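Local coordinates for protein exoribonuclease II, mitochondrial (Candida glabrata, PDB 6F3H) that degrades RNA from its 3' end as the exoribonuclease component of the mitochondrial RNA degradosome, with magnesium bound at its active site, at residues 141-152 with 214-225. The protein carries 1 engineered substitution. Residues are numbered along the deposited sequence; the frame is centred on the assembly and turned at random.
Sequences AWTQLPIVLKKL and TLLATYWGVREQ
Helices 123-159 and 212-226 pack against each other in a knobs-into-holes contact beside the N-terminal antiparallel sheet, with a crossing angle of -49° between the segments, and Leu152 of the first fits as a knob into a hole on the second made by Thr218, Gly221, Val222 and Gln225. The leucine drives its CD1 branch onto the bare backbone of Gly221, with CD1 3.5 Å from Gly221 C. With no side chain at Gly221 and only methyls at Ala141 and Ala217, the axes of the two segments approach to 8.4 Å. Leu149 flanks the same glycine, CD2 lying 3.7 Å from Gly221 CA, while on the more exposed side the side chains of Leu149 and Glu224 cross at about a right angle, Leu149 CD1 3.4 Å from Glu224 OE2. One turn before Leu152, Val148, with CG1 anti to its backbone N (chi1 167°), spreads its two methyls over the other helix a turn before Gly221, CG1 toward the backbone at Ala217 and Thr218 and CG2 4.0 Å from Ala217 CB. In this helix-helix packing Ala141 and Ala217 also keep the backbones close, their CA atoms 5.4 Å apart. At the same end Trp220 turns its six-membered ring toward Ala141 and Trp142; Trp142 CD1 comes within 3.5 Å of Trp220 CZ3, the two ring planes inclined at 36°. Trp220 also gives its indole N-H to the carbonyl of Thr46. Leu216, Tyr219 and Trp220 touch Leu41 of strand 39-42, and Leu215 and Tyr219 touch strand 81-85, so helix 212-226 is sandwiched between helix 123-159 and the sheet. Gln225, extended beyond CG, lays its amide alongside Leu152, OE1 3.4 Å from Leu152 CB; that oxygen accepts a hydrogen bond from the indole of Trp231.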
loop_
_atom_site.group_PDB
_atom_site.type_symbol
_atom_site.label_atom_id
_atom_site.label_comp_id
_atom_site.label_asym_id
_atom_site.label_seq_id
_atom_site.Cartn_x
_atom_site.Cartn_y
_atom_site.Cartn_z
ATOM N N ALA A 141 0.129 -10.408 29.848
ATOM C CA ALA A 141 -0.640 -10.558 28.625
ATOM C C ALA A 141 -1.574 -11.755 28.714
ATOM O O ALA A 141 -2.781 -11.619 28.489
ATOM C CB ALA A 141 0.302 -10.682 27.436
ATOM N N TRP A 142 -1.052 -12.917 29.121
ATOM C CA TRP A 142 -1.881 -14.122 29.204
ATOM C C TRP A 142 -3.061 -13.931 30.161
ATOM O O TRP A 142 -4.159 -14.444 29.914
ATOM C CB TRP A 142 -1.046 -15.333 29.637
ATOM C CG TRP A 142 -0.225 -16.050 28.552
ATOM C CD1 TRP A 142 -0.346 -15.929 27.191
ATOM C CD2 TRP A 142 0.837 -17.003 28.772
ATOM N NE1 TRP A 142 0.581 -16.735 26.552
ATOM C CE2 TRP A 142 1.319 -17.399 27.498
ATOM C CE3 TRP A 142 1.433 -17.547 29.922
ATOM C CZ2 TRP A 142 2.365 -18.314 27.346
ATOM C CZ3 TRP A 142 2.468 -18.452 29.769
ATOM C CH2 TRP A 142 2.924 -18.829 28.490
ATOM N N THR A 143 -2.843 -13.251 31.288
ATOM C CA THR A 143 -3.904 -13.129 32.282
ATOM C C THR A 143 -5.147 -12.473 31.702
ATOM O O THR A 143 -6.275 -12.862 32.032
ATOM C CB THR A 143 -3.406 -12.321 33.480
ATOM O OG1 THR A 143 -2.084 -12.743 33.829
ATOM C CG2 THR A 143 -4.314 -12.528 34.665
ATOM N N GLN A 144 -4.955 -11.487 30.824
ATOM C CA GLN A 144 -6.052 -10.741 30.222
ATOM C C GLN A 144 -6.769 -11.531 29.155
ATOM O O GLN A 144 -7.941 -11.263 28.871
ATOM C CB GLN A 144 -5.519 -9.465 29.587
ATOM C CG GLN A 144 -5.223 -8.345 30.556
ATOM C CD GLN A 144 -4.187 -7.397 29.997
ATOM O OE1 GLN A 144 -3.121 -7.820 29.559
ATOM N NE2 GLN A 144 -4.502 -6.108 29.992
ATOM N N LEU A 145 -6.069 -12.489 28.555
ATOM C CA LEU A 145 -6.529 -13.092 27.309
ATOM C C LEU A 145 -7.906 -13.734 27.426
ATOM O O LEU A 145 -8.776 -13.406 26.605
ATOM C CB LEU A 145 -5.454 -14.077 26.828
ATOM C CG LEU A 145 -5.685 -15.013 25.642
ATOM C CD1 LEU A 145 -6.308 -14.266 24.504
ATOM C CD2 LEU A 145 -4.391 -15.695 25.202
ATOM N N PRO A 146 -8.206 -14.595 28.409
ATOM C CA PRO A 146 -9.572 -15.142 28.452
ATOM C C PRO A 146 -10.612 -14.052 28.582
ATOM O O PRO A 146 -11.737 -14.215 28.097
ATOM C CB PRO A 146 -9.558 -16.068 29.668
ATOM C CG PRO A 146 -8.155 -16.272 30.001
ATOM C CD PRO A 146 -7.367 -15.131 29.496
ATOM N N ILE A 147 -10.261 -12.940 29.227
ATOM C CA ILE A 147 -11.180 -11.814 29.324
ATOM C C ILE A 147 -11.284 -11.096 27.989
ATOM O O ILE A 147 -12.364 -10.658 27.581
ATOM C CB ILE A 147 -10.733 -10.841 30.424
ATOM C CG1 ILE A 147 -10.498 -11.562 31.759
ATOM C CG2 ILE A 147 -11.742 -9.747 30.542
ATOM C CD1 ILE A 147 -9.057 -11.932 32.042
ATOM N N VAL A 148 -10.155 -10.948 27.301
ATOM C CA VAL A 148 -10.140 -10.277 26.010
ATOM C C VAL A 148 -10.976 -11.031 24.979
ATOM O O VAL A 148 -11.705 -10.417 24.188
ATOM C CB VAL A 148 -8.681 -10.139 25.543
ATOM C CG1 VAL A 148 -8.613 -9.730 24.079
ATOM C CG2 VAL A 148 -7.913 -9.190 26.429
ATOM N N LEU A 149 -10.886 -12.364 24.967
ATOM C CA LEU A 149 -11.673 -13.147 24.024
ATOM C C LEU A 149 -13.145 -12.884 24.219
ATOM O O LEU A 149 -13.911 -12.789 23.253
ATOM C CB LEU A 149 -11.383 -14.629 24.190
ATOM C CG LEU A 149 -10.018 -15.117 23.724
ATOM C CD1 LEU A 149 -9.820 -16.555 24.185
ATOM C CD2 LEU A 149 -9.908 -15.020 22.213
ATOM N N LYS A 150 -13.546 -12.721 25.472
ATOM C CA LYS A 150 -14.929 -12.406 25.755
ATOM C C LYS A 150 -15.282 -11.026 25.219
ATOM O O LYS A 150 -16.323 -10.853 24.579
ATOM C CB LYS A 150 -15.180 -12.523 27.257
ATOM N N LYS A 151 -14.411 -10.039 25.396
ATOM C CA LYS A 151 -14.731 -8.728 24.839
ATOM C C LYS A 151 -14.801 -8.788 23.320
ATOM O O LYS A 151 -15.756 -8.288 22.717
ATOM C CB LYS A 151 -13.690 -7.704 25.287
ATOM C CG LYS A 151 -13.489 -7.629 26.806
ATOM C CD LYS A 151 -12.332 -6.708 27.199
ATOM C CE LYS A 151 -12.347 -6.368 28.689
ATOM N NZ LYS A 151 -11.133 -5.614 29.147
ATOM N N LEU A 152 -13.815 -9.447 22.696
ATOM C CA LEU A 152 -13.750 -9.567 21.244
ATOM C C LEU A 152 -15.037 -10.116 20.667
ATOM O O LEU A 152 -15.586 -9.569 19.711
ATOM C CB LEU A 152 -12.579 -10.463 20.842
ATOM C CG LEU A 152 -11.258 -9.707 20.891
ATOM C CD1 LEU A 152 -10.034 -10.549 20.697
ATOM C CD2 LEU A 152 -11.336 -8.698 19.832
ATOM N N THR A 214 -2.318 -5.342 26.823
ATOM C CA THR A 214 -3.595 -5.391 26.114
ATOM C C THR A 214 -3.388 -5.486 24.608
ATOM O O THR A 214 -4.097 -6.226 23.918
ATOM C CB THR A 214 -4.456 -4.186 26.478
ATOM O OG1 THR A 214 -4.556 -4.102 27.901
ATOM C CG2 THR A 214 -5.845 -4.319 25.912
ATOM N N LEU A 215 -2.412 -4.757 24.079
ATOM C CA LEU A 215 -2.139 -4.843 22.654
ATOM C C LEU A 215 -1.843 -6.274 22.265
ATOM O O LEU A 215 -2.483 -6.848 21.374
ATOM C CB LEU A 215 -0.955 -3.952 22.299
ATOM C CG LEU A 215 -0.311 -4.346 20.980
ATOM C CD1 LEU A 215 -1.198 -3.943 19.832
ATOM C CD2 LEU A 215 1.033 -3.719 20.870
ATOM N N LEU A 216 -0.874 -6.866 22.945
ATOM C CA LEU A 216 -0.465 -8.225 22.641
ATOM C C LEU A 216 -1.633 -9.185 22.767
ATOM O O LEU A 216 -1.918 -9.955 21.848
ATOM C CB LEU A 216 0.673 -8.596 23.569
ATOM C CG LEU A 216 1.440 -9.827 23.192
ATOM C CD1 LEU A 216 1.536 -9.906 21.695
ATOM C CD2 LEU A 216 2.801 -9.642 23.781
ATOM N N ALA A 217 -2.349 -9.121 23.884
ATOM C CA ALA A 217 -3.488 -10.017 24.088
ATOM C C ALA A 217 -4.543 -9.844 23.003
ATOM O O ALA A 217 -5.135 -10.825 22.551
ATOM C CB ALA A 217 -4.107 -9.778 25.468
ATOM N N THR A 218 -4.795 -8.609 22.569
ATOM C CA THR A 218 -5.811 -8.409 21.551
ATOM C C THR A 218 -5.396 -9.056 20.249
ATOM O O THR A 218 -6.207 -9.711 19.587
ATOM C CB THR A 218 -6.046 -6.915 21.323
ATOM O OG1 THR A 218 -6.119 -6.229 22.567
ATOM C CG2 THR A 218 -7.321 -6.696 20.604
ATOM N N TYR A 219 -4.125 -8.910 19.889
ATOM C CA TYR A 219 -3.606 -9.565 18.706
ATOM C C TYR A 219 -3.861 -11.057 18.774
ATOM O O TYR A 219 -4.486 -11.658 17.892
ATOM C CB TYR A 219 -2.109 -9.312 18.615
ATOM C CG TYR A 219 -1.517 -10.080 17.488
ATOM C CD1 TYR A 219 -1.868 -9.763 16.198
ATOM C CD2 TYR A 219 -0.652 -11.152 17.694
ATOM C CE1 TYR A 219 -1.366 -10.451 15.130
ATOM C CE2 TYR A 219 -0.129 -11.869 16.607
ATOM C CZ TYR A 219 -0.499 -11.503 15.321
ATOM O OH TYR A 219 -0.019 -12.157 14.202
ATOM N N TRP A 220 -3.395 -11.661 19.848
ATOM C CA TRP A 220 -3.626 -13.070 20.099
ATOM C C TRP A 220 -5.106 -13.418 20.065
ATOM O O TRP A 220 -5.494 -14.451 19.510
ATOM C CB TRP A 220 -3.033 -13.422 21.452
ATOM C CG TRP A 220 -1.562 -13.550 21.417
ATOM C CD1 TRP A 220 -0.794 -13.773 20.314
ATOM C CD2 TRP A 220 -0.668 -13.552 22.540
ATOM N NE1 TRP A 220 0.531 -13.878 20.674
ATOM C CE2 TRP A 220 0.635 -13.747 22.035
ATOM C CE3 TRP A 220 -0.840 -13.404 23.922
ATOM C CZ2 TRP A 220 1.761 -13.788 22.860
ATOM C CZ3 TRP A 220 0.281 -13.451 24.746
ATOM C CH2 TRP A 220 1.565 -13.642 24.210
ATOM N N GLY A 221 -5.943 -12.600 20.689
ATOM C CA GLY A 221 -7.366 -12.882 20.656
ATOM C C GLY A 221 -7.898 -12.897 19.240
ATOM O O GLY A 221 -8.711 -13.751 18.872
ATOM N N VAL A 222 -7.422 -11.965 18.418
ATOM C CA VAL A 222 -7.887 -11.890 17.045
ATOM C C VAL A 222 -7.386 -13.081 16.251
ATOM O O VAL A 222 -8.140 -13.693 15.492
ATOM C CB VAL A 222 -7.453 -10.557 16.423
ATOM C CG1 VAL A 222 -7.741 -10.523 14.959
ATOM C CG2 VAL A 222 -8.199 -9.469 17.078
ATOM N N ARG A 223 -6.125 -13.465 16.426
ATOM C CA ARG A 223 -5.676 -14.630 15.677
ATOM C C ARG A 223 -6.509 -15.836 16.027
ATOM O O ARG A 223 -6.820 -16.650 15.154
ATOM C CB ARG A 223 -4.207 -14.913 15.926
ATOM C CG ARG A 223 -3.398 -13.724 15.648
ATOM C CD ARG A 223 -3.236 -13.611 14.140
ATOM N NE ARG A 223 -2.081 -14.349 13.655
ATOM C CZ ARG A 223 -2.153 -15.419 12.888
ATOM N NH1 ARG A 223 -3.339 -15.886 12.520
ATOM N NH2 ARG A 223 -1.036 -16.012 12.495
ATOM N N GLU A 224 -6.932 -15.926 17.289
ATOM C CA GLU A 224 -7.789 -17.021 17.705
ATOM C C GLU A 224 -9.170 -16.892 17.078
ATOM O O GLU A 224 -9.610 -17.781 16.344
ATOM C CB GLU A 224 -7.855 -17.084 19.238
ATOM C CG GLU A 224 -6.836 -18.087 19.815
ATOM C CD GLU A 224 -6.829 -18.214 21.341
ATOM O OE1 GLU A 224 -5.727 -18.377 21.927
ATOM O OE2 GLU A 224 -7.918 -18.183 21.952
ATOM N N GLN A 225 -9.833 -15.760 17.264
ATOM C CA GLN A 225 -11.152 -15.682 16.650
ATOM C C GLN A 225 -11.091 -15.581 15.127
ATOM O O GLN A 225 -12.128 -15.714 14.475
ATOM C CB GLN A 225 -11.921 -14.529 17.262
ATOM C CG GLN A 225 -11.905 -14.572 18.760
ATOM C CD GLN A 225 -13.058 -13.811 19.343
ATOM O OE1 GLN A 225 -13.587 -12.888 18.721
ATOM N NE2 GLN A 225 -13.483 -14.206 20.528
#